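Local coordinates for cytosolic phospholipase A2 delta (Homo sapiens, PDB 5IZ5), which hydrolyses glycerophospholipids at the sn-2 position in a calcium-dependent manner, with a preference for linoleic acid there, at residues T368-Q382 against Q452-Y466. The protein carries 3 engineered substitutions. Residues are numbered along the deposited sequence; the frame is centred on the assembly and turned at random.
Sequences TWTMAHLYGDPEWSQ and QRAALERGQNPLPLY
Thr368 lays CG2 against the edge of the Tyr466 ring, at the start of a helix packed on a central strand of the patatin-like alpha/beta catalytic domain. This helix follows the nucleophile Ser365, and Thr368 OG1 is hydrogen-bonded to Ser365 O. Helix 368-375 runs at 142° to strand 463-466. One turn on, Met371 bends at chi3 (67°) and brings CE over a face of the same ring. This CH-pi contact measures 3.9 Å from Met371 CE to the Tyr466 ring centroid. Tyr375 is clamped between Trp380 NE1 over the centre of one face and Pro464 CG over the other. Tyr375 OH donates to Pro462 O, at the ring edge; at 2.5 Å the bond is very short. Gln452 CD rests against Tyr375 CB, and Gln452 OE1 accepts from Tyr466 OH. Asp377 OD1 accepts from Glu379 N, an Asx turn spanning Pro378. Pro378 O accepts a hydrogen bond from Gln460 NE2 at 2.9 Å and a weak one from Asn461 ND2. Gln460 NE2 also reaches Ala454 O, while Gln460 OE1 accepts from Arg458 N. An alanine here is likely to leave Ala454 O and Arg458 N without their side-chain partner. Glu379 OE2 forms a salt bridge with Arg458 NH2 at the guanidinium edge, modelled too close to be trusted in detail. Asn461 OD1 lies over one face of the Trp380 ring, the amide and ring planes only 6° apart. Ser381 N and OG both donate to Asn461 OD1, OG from above the carbonyl plane. Gln382 NE2 also hydrogen-bonds Asp356 OD1, and it donates to Gln460 O at 3.0 Å.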
ATOM      1  N   THR B 368     -15.525  -1.837   2.781  1.00 37.13           N
ATOM      2  CA  THR B 368     -14.942  -2.836   1.875  1.00 37.15           C
ATOM      3  C   THR B 368     -15.582  -4.207   2.044  1.00 36.91           C
ATOM      4  O   THR B 368     -15.517  -5.029   1.127  1.00 37.92           O
ATOM      5  CB  THR B 368     -13.406  -3.003   2.048  1.00 36.22           C
ATOM      6  OG1 THR B 368     -13.106  -3.542   3.341  1.00 37.01           O
ATOM      7  CG2 THR B 368     -12.676  -1.679   1.853  1.00 35.12           C
ATOM      8  N   TRP B 369     -16.186  -4.465   3.204  1.00 35.30           N
ATOM      9  CA  TRP B 369     -16.860  -5.742   3.437  1.00 36.71           C
ATOM     10  C   TRP B 369     -18.095  -5.861   2.554  1.00 37.87           C
ATOM     11  O   TRP B 369     -18.365  -6.926   1.995  1.00 39.25           O
ATOM     12  CB  TRP B 369     -17.274  -5.917   4.904  1.00 36.88           C
ATOM     13  CG  TRP B 369     -16.164  -5.719   5.901  1.00 37.05           C
ATOM     14  CD1 TRP B 369     -14.821  -5.680   5.648  1.00 37.07           C
ATOM     15  CD2 TRP B 369     -16.311  -5.560   7.314  1.00 38.37           C
ATOM     16  NE1 TRP B 369     -14.123  -5.473   6.813  1.00 37.42           N
ATOM     17  CE2 TRP B 369     -15.015  -5.406   7.852  1.00 37.97           C
ATOM     18  CE3 TRP B 369     -17.421  -5.517   8.179  1.00 38.26           C
ATOM     19  CZ2 TRP B 369     -14.792  -5.221   9.218  1.00 38.81           C
ATOM     20  CZ3 TRP B 369     -17.201  -5.330   9.537  1.00 39.01           C
ATOM     21  CH2 TRP B 369     -15.893  -5.183  10.045  1.00 38.76           C
ATOM     22  N   THR B 370     -18.851  -4.770   2.453  1.00 38.09           N
ATOM     23  CA  THR B 370     -20.016  -4.714   1.576  1.00 39.22           C
ATOM     24  C   THR B 370     -19.568  -4.913   0.134  1.00 37.95           C
ATOM     25  O   THR B 370     -20.126  -5.743  -0.594  1.00 36.28           O
ATOM     26  CB  THR B 370     -20.730  -3.355   1.690  1.00 41.18           C
ATOM     27  OG1 THR B 370     -21.036  -3.090   3.061  1.00 42.39           O
ATOM     28  CG2 THR B 370     -22.027  -3.336   0.879  1.00 41.38           C
ATOM     29  N   MET B 371     -18.543  -4.159  -0.252  1.00 36.09           N
ATOM     30  CA  MET B 371     -18.011  -4.201  -1.602  1.00 37.72           C
ATOM     31  C   MET B 371     -17.537  -5.604  -1.963  1.00 39.06           C
ATOM     32  O   MET B 371     -17.894  -6.136  -3.013  1.00 38.10           O
ATOM     33  CB  MET B 371     -16.858  -3.201  -1.756  1.00 37.84           C
ATOM     34  CG  MET B 371     -17.300  -1.753  -1.635  1.00 37.32           C
ATOM     35  SD  MET B 371     -15.931  -0.608  -1.418  1.00 37.09           S
ATOM     36  CE  MET B 371     -15.117  -0.761  -3.009  1.00 39.12           C
ATOM     37  N   ALA B 372     -16.751  -6.207  -1.082  1.00 40.32           N
ATOM     38  CA  ALA B 372     -16.187  -7.527  -1.344  1.00 40.17           C
ATOM     39  C   ALA B 372     -17.273  -8.584  -1.505  1.00 40.82           C
ATOM     40  O   ALA B 372     -17.231  -9.394  -2.430  1.00 40.66           O
ATOM     41  CB  ALA B 372     -15.233  -7.923  -0.233  1.00 40.77           C
ATOM     42  N   HIS B 373     -18.248  -8.582  -0.608  1.00 41.13           N
ATOM     43  CA  HIS B 373     -19.338  -9.541  -0.706  1.00 41.52           C
ATOM     44  C   HIS B 373     -20.097  -9.395  -2.031  1.00 39.84           C
ATOM     45  O   HIS B 373     -20.349 -10.382  -2.725  1.00 38.22           O
ATOM     46  CB  HIS B 373     -20.314  -9.386   0.455  1.00 43.19           C
ATOM     47  CG  HIS B 373     -21.470 -10.335   0.385  1.00 45.48           C
ATOM     48  ND1 HIS B 373     -22.780  -9.929   0.516  1.00 48.77           N
ATOM     49  CD2 HIS B 373     -21.510 -11.670   0.165  1.00 46.07           C
ATOM     50  CE1 HIS B 373     -23.577 -10.977   0.398  1.00 48.57           C
ATOM     51  NE2 HIS B 373     -22.831 -12.046   0.185  1.00 47.49           N
ATOM     52  N   LEU B 374     -20.456  -8.166  -2.374  1.00 38.12           N
ATOM     53  CA  LEU B 374     -21.245  -7.918  -3.577  1.00 39.31           C
ATOM     54  C   LEU B 374     -20.494  -8.280  -4.849  1.00 38.95           C
ATOM     55  O   LEU B 374     -21.046  -8.949  -5.725  1.00 39.73           O
ATOM     56  CB  LEU B 374     -21.692  -6.460  -3.647  1.00 38.99           C
ATOM     57  CG  LEU B 374     -22.744  -6.053  -2.611  1.00 41.60           C
ATOM     58  CD1 LEU B 374     -22.984  -4.554  -2.686  1.00 41.23           C
ATOM     59  CD2 LEU B 374     -24.050  -6.818  -2.797  1.00 41.21           C
ATOM     60  N   TYR B 375     -19.237  -7.851  -4.943  1.00 37.71           N
ATOM     61  CA  TYR B 375     -18.443  -8.108  -6.140  1.00 38.63           C
ATOM     62  C   TYR B 375     -18.023  -9.583  -6.313  1.00 39.70           C
ATOM     63  O   TYR B 375     -17.449  -9.940  -7.335  1.00 40.68           O
ATOM     64  CB  TYR B 375     -17.241  -7.165  -6.211  1.00 37.16           C
ATOM     65  CG  TYR B 375     -17.605  -5.789  -6.717  1.00 36.90           C
ATOM     66  CD1 TYR B 375     -17.454  -5.460  -8.056  1.00 36.75           C
ATOM     67  CD2 TYR B 375     -18.126  -4.822  -5.863  1.00 36.96           C
ATOM     68  CE1 TYR B 375     -17.786  -4.205  -8.526  1.00 36.94           C
ATOM     69  CE2 TYR B 375     -18.464  -3.560  -6.325  1.00 36.97           C
ATOM     70  CZ  TYR B 375     -18.294  -3.257  -7.656  1.00 36.39           C
ATOM     71  OH  TYR B 375     -18.633  -2.010  -8.114  1.00 35.72           O
ATOM     72  N   GLY B 376     -18.318 -10.430  -5.331  1.00 38.00           N
ATOM     73  CA  GLY B 376     -18.274 -11.875  -5.519  1.00 40.31           C
ATOM     74  C   GLY B 376     -19.335 -12.397  -6.486  1.00 42.73           C
ATOM     75  O   GLY B 376     -19.155 -13.453  -7.090  1.00 41.51           O
ATOM     76  N   ASP B 377     -20.442 -11.664  -6.619  1.00 43.55           N
ATOM     77  CA  ASP B 377     -21.472 -11.938  -7.624  1.00 43.98           C
ATOM     78  C   ASP B 377     -21.252 -11.010  -8.822  1.00 43.59           C
ATOM     79  O   ASP B 377     -21.432  -9.799  -8.699  1.00 43.42           O
ATOM     80  CB  ASP B 377     -22.864 -11.709  -7.017  1.00 46.45           C
ATOM     81  CG  ASP B 377     -23.997 -11.837  -8.037  1.00 47.63           C
ATOM     82  OD1 ASP B 377     -23.753 -12.204  -9.202  1.00 48.97           O
ATOM     83  OD2 ASP B 377     -25.149 -11.545  -7.671  1.00 51.22           O
ATOM     84  N   PRO B 378     -20.881 -11.572  -9.993  1.00 43.26           N
ATOM     85  CA  PRO B 378     -20.618 -10.743 -11.186  1.00 42.88           C
ATOM     86  C   PRO B 378     -21.809  -9.906 -11.687  1.00 43.02           C
ATOM     87  O   PRO B 378     -21.626  -9.010 -12.512  1.00 41.91           O
ATOM     88  CB  PRO B 378     -20.234 -11.770 -12.264  1.00 43.86           C
ATOM     89  CG  PRO B 378     -19.948 -13.038 -11.548  1.00 43.61           C
ATOM     90  CD  PRO B 378     -20.726 -13.011 -10.272  1.00 43.83           C
ATOM     91  N   GLU B 379     -23.007 -10.209 -11.198  1.00 43.41           N
ATOM     92  CA  GLU B 379     -24.223  -9.530 -11.617  1.00 45.77           C
ATOM     93  C   GLU B 379     -24.892  -8.728 -10.506  1.00 45.52           C
ATOM     94  O   GLU B 379     -26.051  -8.355 -10.638  1.00 46.45           O
ATOM     95  CB  GLU B 379     -25.208 -10.585 -12.150  1.00 46.89           C
ATOM     96  CG  GLU B 379     -25.551 -10.440 -13.610  1.00 48.73           C
ATOM     97  CD  GLU B 379     -24.347 -10.274 -14.491  1.00 47.74           C
ATOM     98  OE1 GLU B 379     -23.471 -11.154 -14.513  1.00 51.07           O
ATOM     99  OE2 GLU B 379     -24.288  -9.245 -15.181  1.00 50.71           O
ATOM    100  N   TRP B 380     -24.164  -8.423  -9.434  1.00 45.79           N
ATOM    101  CA  TRP B 380     -24.795  -7.927  -8.206  1.00 43.94           C
ATOM    102  C   TRP B 380     -25.687  -6.693  -8.381  1.00 43.62           C
ATOM    103  O   TRP B 380     -26.773  -6.669  -7.829  1.00 44.80           O
ATOM    104  CB  TRP B 380     -23.761  -7.697  -7.091  1.00 42.43           C
ATOM    105  CG  TRP B 380     -22.841  -6.518  -7.277  1.00 40.88           C
ATOM    106  CD1 TRP B 380     -21.594  -6.534  -7.812  1.00 41.01           C
ATOM    107  CD2 TRP B 380     -23.095  -5.162  -6.902  1.00 40.06           C
ATOM    108  NE1 TRP B 380     -21.053  -5.271  -7.808  1.00 40.25           N
ATOM    109  CE2 TRP B 380     -21.956  -4.409  -7.253  1.00 40.99           C
ATOM    110  CE3 TRP B 380     -24.178  -4.510  -6.312  1.00 40.31           C
ATOM    111  CZ2 TRP B 380     -21.866  -3.032  -7.033  1.00 41.63           C
ATOM    112  CZ3 TRP B 380     -24.093  -3.144  -6.090  1.00 40.62           C
ATOM    113  CH2 TRP B 380     -22.944  -2.417  -6.453  1.00 41.03           C
ATOM    114  N   SER B 381     -25.257  -5.686  -9.145  1.00 45.20           N
ATOM    115  CA  SER B 381     -26.063  -4.466  -9.299  1.00 46.43           C
ATOM    116  C   SER B 381     -27.266  -4.683 -10.217  1.00 48.31           C
ATOM    117  O   SER B 381     -28.188  -3.879 -10.223  1.00 48.35           O
ATOM    118  CB  SER B 381     -25.232  -3.282  -9.798  1.00 46.07           C
ATOM    119  OG  SER B 381     -24.937  -3.385 -11.182  1.00 46.66           O
ATOM    120  N   GLN B 382     -27.246  -5.768 -10.987  1.00 50.82           N
ATOM    121  CA  GLN B 382     -28.367  -6.142 -11.854  1.00 50.90           C
ATOM    122  C   GLN B 382     -29.337  -7.092 -11.173  1.00 51.60           C
ATOM    123  O   GLN B 382     -30.317  -7.515 -11.787  1.00 52.49           O
ATOM    124  CB  GLN B 382     -27.847  -6.803 -13.133  1.00 49.60           C
ATOM    125  CG  GLN B 382     -26.807  -5.983 -13.872  1.00 48.67           C
ATOM    126  CD  GLN B 382     -27.281  -4.573 -14.168  1.00 49.47           C
ATOM    127  OE1 GLN B 382     -28.419  -4.374 -14.580  1.00 50.89           O
ATOM    128  NE2 GLN B 382     -26.413  -3.590 -13.958  1.00 49.47           N
ATOM    129  N   GLN B 452     -13.013 -10.509  -9.256  1.00 37.97           N
ATOM    130  CA  GLN B 452     -13.948  -9.397  -9.412  1.00 37.82           C
ATOM    131  C   GLN B 452     -13.934  -8.781 -10.815  1.00 37.96           C
ATOM    132  O   GLN B 452     -14.845  -8.039 -11.166  1.00 35.86           O
ATOM    133  CB  GLN B 452     -13.672  -8.310  -8.366  1.00 38.54           C
ATOM    134  CG  GLN B 452     -13.852  -8.786  -6.932  1.00 38.21           C
ATOM    135  CD  GLN B 452     -13.765  -7.668  -5.909  1.00 38.24           C
ATOM    136  OE1 GLN B 452     -13.660  -6.488  -6.249  1.00 37.21           O
ATOM    137  NE2 GLN B 452     -13.809  -8.039  -4.642  1.00 38.31           N
ATOM    138  N   ARG B 453     -12.911  -9.081 -11.613  1.00 38.13           N
ATOM    139  CA  ARG B 453     -12.893  -8.663 -13.017  1.00 37.79           C
ATOM    140  C   ARG B 453     -14.112  -9.172 -13.795  1.00 37.57           C
ATOM    141  O   ARG B 453     -14.572  -8.507 -14.720  1.00 37.82           O
ATOM    142  CB  ARG B 453     -11.599  -9.109 -13.705  1.00 37.89           C
ATOM    143  CG  ARG B 453     -10.385  -8.311 -13.247  1.00 38.49           C
ATOM    144  CD  ARG B 453      -9.194  -8.470 -14.175  1.00 38.21           C
ATOM    145  NE  ARG B 453      -8.626  -9.815 -14.118  1.00 37.69           N
ATOM    146  CZ  ARG B 453      -7.591 -10.191 -13.363  1.00 38.20           C
ATOM    147  NH1 ARG B 453      -6.975  -9.333 -12.551  1.00 36.88           N
ATOM    148  NH2 ARG B 453      -7.173 -11.453 -13.420  1.00 38.32           N
ATOM    149  N   ALA B 454     -14.641 -10.333 -13.409  1.00 37.85           N
ATOM    150  CA  ALA B 454     -15.838 -10.880 -14.045  1.00 39.61           C
ATOM    151  C   ALA B 454     -17.043  -9.957 -13.858  1.00 39.80           C
ATOM    152  O   ALA B 454     -17.880  -9.846 -14.750  1.00 40.57           O
ATOM    153  CB  ALA B 454     -16.142 -12.274 -13.513  1.00 37.85           C
ATOM    154  N   ALA B 455     -17.111  -9.275 -12.716  1.00 40.09           N
ATOM    155  CA  ALA B 455     -18.172  -8.296 -12.445  1.00 38.68           C
ATOM    156  C   ALA B 455     -18.091  -7.038 -13.309  1.00 38.93           C
ATOM    157  O   ALA B 455     -19.007  -6.213 -13.293  1.00 39.33           O
ATOM    158  CB  ALA B 455     -18.151  -7.904 -10.978  1.00 38.53           C
ATOM    159  N   LEU B 456     -17.001  -6.885 -14.059  1.00 39.06           N
ATOM    160  CA  LEU B 456     -16.776  -5.702 -14.878  1.00 38.69           C
ATOM    161  C   LEU B 456     -16.681  -6.000 -16.381  1.00 40.20           C
ATOM    162  O   LEU B 456     -16.456  -5.083 -17.176  1.00 39.39           O
ATOM    163  CB  LEU B 456     -15.474  -5.036 -14.435  1.00 38.73           C
ATOM    164  CG  LEU B 456     -15.306  -4.744 -12.945  1.00 38.96           C
ATOM    165  CD1 LEU B 456     -13.902  -4.227 -12.680  1.00 38.12           C
ATOM    166  CD2 LEU B 456     -16.348  -3.744 -12.461  1.00 38.61           C
ATOM    167  N   GLU B 457     -16.849  -7.260 -16.773  1.00 42.47           N
ATOM    168  CA  GLU B 457     -16.561  -7.676 -18.155  1.00 46.24           C
ATOM    169  C   GLU B 457     -17.510  -7.048 -19.181  1.00 45.80           C
ATOM    170  O   GLU B 457     -17.101  -6.775 -20.305  1.00 44.74           O
ATOM    171  CB  GLU B 457     -16.482  -9.200 -18.284  1.00 50.31           C
ATOM    172  CG  GLU B 457     -17.728  -9.972 -17.904  1.00 53.47           C
ATOM    173  CD  GLU B 457     -17.455 -11.463 -17.776  1.00 57.14           C
ATOM    174  OE1 GLU B 457     -16.427 -11.939 -18.313  1.00 58.82           O
ATOM    175  OE2 GLU B 457     -18.266 -12.157 -17.122  1.00 58.50           O
ATOM    176  N   ARG B 458     -18.748  -6.774 -18.778  1.00 45.31           N
ATOM    177  CA  ARG B 458     -19.730  -6.111 -19.648  1.00 46.12           C
ATOM    178  C   ARG B 458     -20.059  -4.683 -19.200  1.00 45.82           C
ATOM    179  O   ARG B 458     -21.038  -4.090 -19.655  1.00 45.42           O
ATOM    180  CB  ARG B 458     -21.002  -6.958 -19.707  1.00 47.64           C
ATOM    181  CG  ARG B 458     -20.844  -8.201 -20.563  1.00 49.39           C
ATOM    182  CD  ARG B 458     -22.040  -9.109 -20.472  1.00 52.27           C
ATOM    183  NE  ARG B 458     -22.126  -9.642 -19.122  1.00 57.97           N
ATOM    184  CZ  ARG B 458     -22.987  -9.252 -18.187  1.00 57.61           C
ATOM    185  NH1 ARG B 458     -23.903  -8.318 -18.421  1.00 58.06           N
ATOM    186  NH2 ARG B 458     -22.924  -9.820 -17.001  1.00 60.07           N
ATOM    187  N   GLY B 459     -19.223  -4.122 -18.327  1.00 45.70           N
ATOM    188  CA  GLY B 459     -19.484  -2.817 -17.728  1.00 42.85           C
ATOM    189  C   GLY B 459     -20.754  -2.812 -16.898  1.00 41.66           C
ATOM    190  O   GLY B 459     -21.388  -1.773 -16.753  1.00 40.57           O
ATOM    191  N   GLN B 460     -21.109  -3.969 -16.339  1.00 39.68           N
ATOM    192  CA  GLN B 460     -22.402  -4.145 -15.681  1.00 40.15           C
ATOM    193  C   GLN B 460     -22.413  -3.739 -14.200  1.00 40.73           C
ATOM    194  O   GLN B 460     -23.462  -3.785 -13.552  1.00 42.07           O
ATOM    195  CB  GLN B 460     -22.883  -5.594 -15.826  1.00 39.86           C
ATOM    196  CG  GLN B 460     -22.171  -6.628 -14.954  1.00 40.13           C
ATOM    197  CD  GLN B 460     -20.896  -7.183 -15.567  1.00 38.77           C
ATOM    198  OE1 GLN B 460     -20.256  -6.542 -16.400  1.00 39.00           O
ATOM    199  NE2 GLN B 460     -20.514  -8.377 -15.140  1.00 38.29           N
ATOM    200  N   ASN B 461     -21.251  -3.378 -13.666  1.00 40.02           N
ATOM    201  CA  ASN B 461     -21.143  -2.827 -12.317  1.00 40.12           C
ATOM    202  C   ASN B 461     -20.123  -1.698 -12.336  1.00 38.64           C
ATOM    203  O   ASN B 461     -19.332  -1.602 -13.280  1.00 40.10           O
ATOM    204  CB  ASN B 461     -20.700  -3.900 -11.308  1.00 40.21           C
ATOM    205  CG  ASN B 461     -21.716  -5.018 -11.137  1.00 40.73           C
ATOM    206  OD1 ASN B 461     -22.767  -4.834 -10.524  1.00 40.75           O
ATOM    207  ND2 ASN B 461     -21.385  -6.203 -11.641  1.00 42.80           N
ATOM    208  N   PRO B 462     -20.139  -0.821 -11.311  1.00 38.11           N
ATOM    209  CA  PRO B 462     -19.066   0.182 -11.210  1.00 37.90           C
ATOM    210  C   PRO B 462     -17.710  -0.458 -10.885  1.00 36.71           C
ATOM    211  O   PRO B 462     -17.670  -1.572 -10.362  1.00 35.64           O
ATOM    212  CB  PRO B 462     -19.516   1.084 -10.049  1.00 38.52           C
ATOM    213  CG  PRO B 462     -20.929   0.703  -9.748  1.00 38.67           C
ATOM    214  CD  PRO B 462     -21.096  -0.715 -10.198  1.00 37.88           C
ATOM    215  N   LEU B 463     -16.621   0.234 -11.198  1.00 37.29           N
ATOM    216  CA  LEU B 463     -15.282  -0.229 -10.820  1.00 39.86           C
ATOM    217  C   LEU B 463     -15.075  -0.003  -9.312  1.00 39.87           C
ATOM    218  O   LEU B 463     -15.163   1.136  -8.848  1.00 39.42           O
ATOM    219  CB  LEU B 463     -14.198   0.520 -11.596  1.00 39.99           C
ATOM    220  CG  LEU B 463     -12.754   0.133 -11.240  1.00 44.01           C
ATOM    221  CD1 LEU B 463     -12.397  -1.218 -11.826  1.00 46.18           C
ATOM    222  CD2 LEU B 463     -11.767   1.171 -11.725  1.00 45.69           C
ATOM    223  N   PRO B 464     -14.799  -1.077  -8.551  1.00 37.77           N
ATOM    224  CA  PRO B 464     -14.574  -0.944  -7.116  1.00 37.69           C
ATOM    225  C   PRO B 464     -13.125  -0.588  -6.783  1.00 37.67           C
ATOM    226  O   PRO B 464     -12.194  -1.181  -7.332  1.00 38.97           O
ATOM    227  CB  PRO B 464     -14.920  -2.329  -6.587  1.00 37.75           C
ATOM    228  CG  PRO B 464     -14.541  -3.244  -7.691  1.00 37.10           C
ATOM    229  CD  PRO B 464     -14.710  -2.481  -8.980  1.00 38.22           C
ATOM    230  N   LEU B 465     -12.950   0.380  -5.890  1.00 37.69           N
ATOM    231  CA  LEU B 465     -11.630   0.859  -5.490  1.00 36.19           C
ATOM    232  C   LEU B 465     -11.493   0.783  -3.966  1.00 37.90           C
ATOM    233  O   LEU B 465     -12.233   1.441  -3.229  1.00 37.83           O
ATOM    234  CB  LEU B 465     -11.428   2.292  -5.980  1.00 36.88           C
ATOM    235  CG  LEU B 465     -11.420   2.435  -7.513  1.00 36.79           C
ATOM    236  CD1 LEU B 465     -11.766   3.849  -7.954  1.00 36.69           C
ATOM    237  CD2 LEU B 465     -10.079   2.008  -8.093  1.00 36.01           C
ATOM    238  N   TYR B 466     -10.557  -0.036  -3.500  1.00 36.77           N
ATOM    239  CA  TYR B 466     -10.343  -0.245  -2.077  1.00 35.73           C
ATOM    240  C   TYR B 466      -9.018   0.418  -1.699  1.00 37.43           C
ATOM    241  O   TYR B 466      -8.018   0.259  -2.416  1.00 37.73           O
ATOM    242  CB  TYR B 466     -10.270  -1.738  -1.749  1.00 35.74           C
ATOM    243  CG  TYR B 466     -11.358  -2.635  -2.339  1.00 35.44           C
ATOM    244  CD1 TYR B 466     -12.389  -3.129  -1.543  1.00 35.21           C
ATOM    245  CD2 TYR B 466     -11.318  -3.037  -3.673  1.00 36.13           C
ATOM    246  CE1 TYR B 466     -13.365  -3.974  -2.055  1.00 36.78           C
ATOM    247  CE2 TYR B 466     -12.297  -3.880  -4.200  1.00 36.84           C
ATOM    248  CZ  TYR B 466     -13.316  -4.349  -3.387  1.00 36.50           C
ATOM    249  OH  TYR B 466     -14.289  -5.196  -3.885  1.00 35.55           O
TER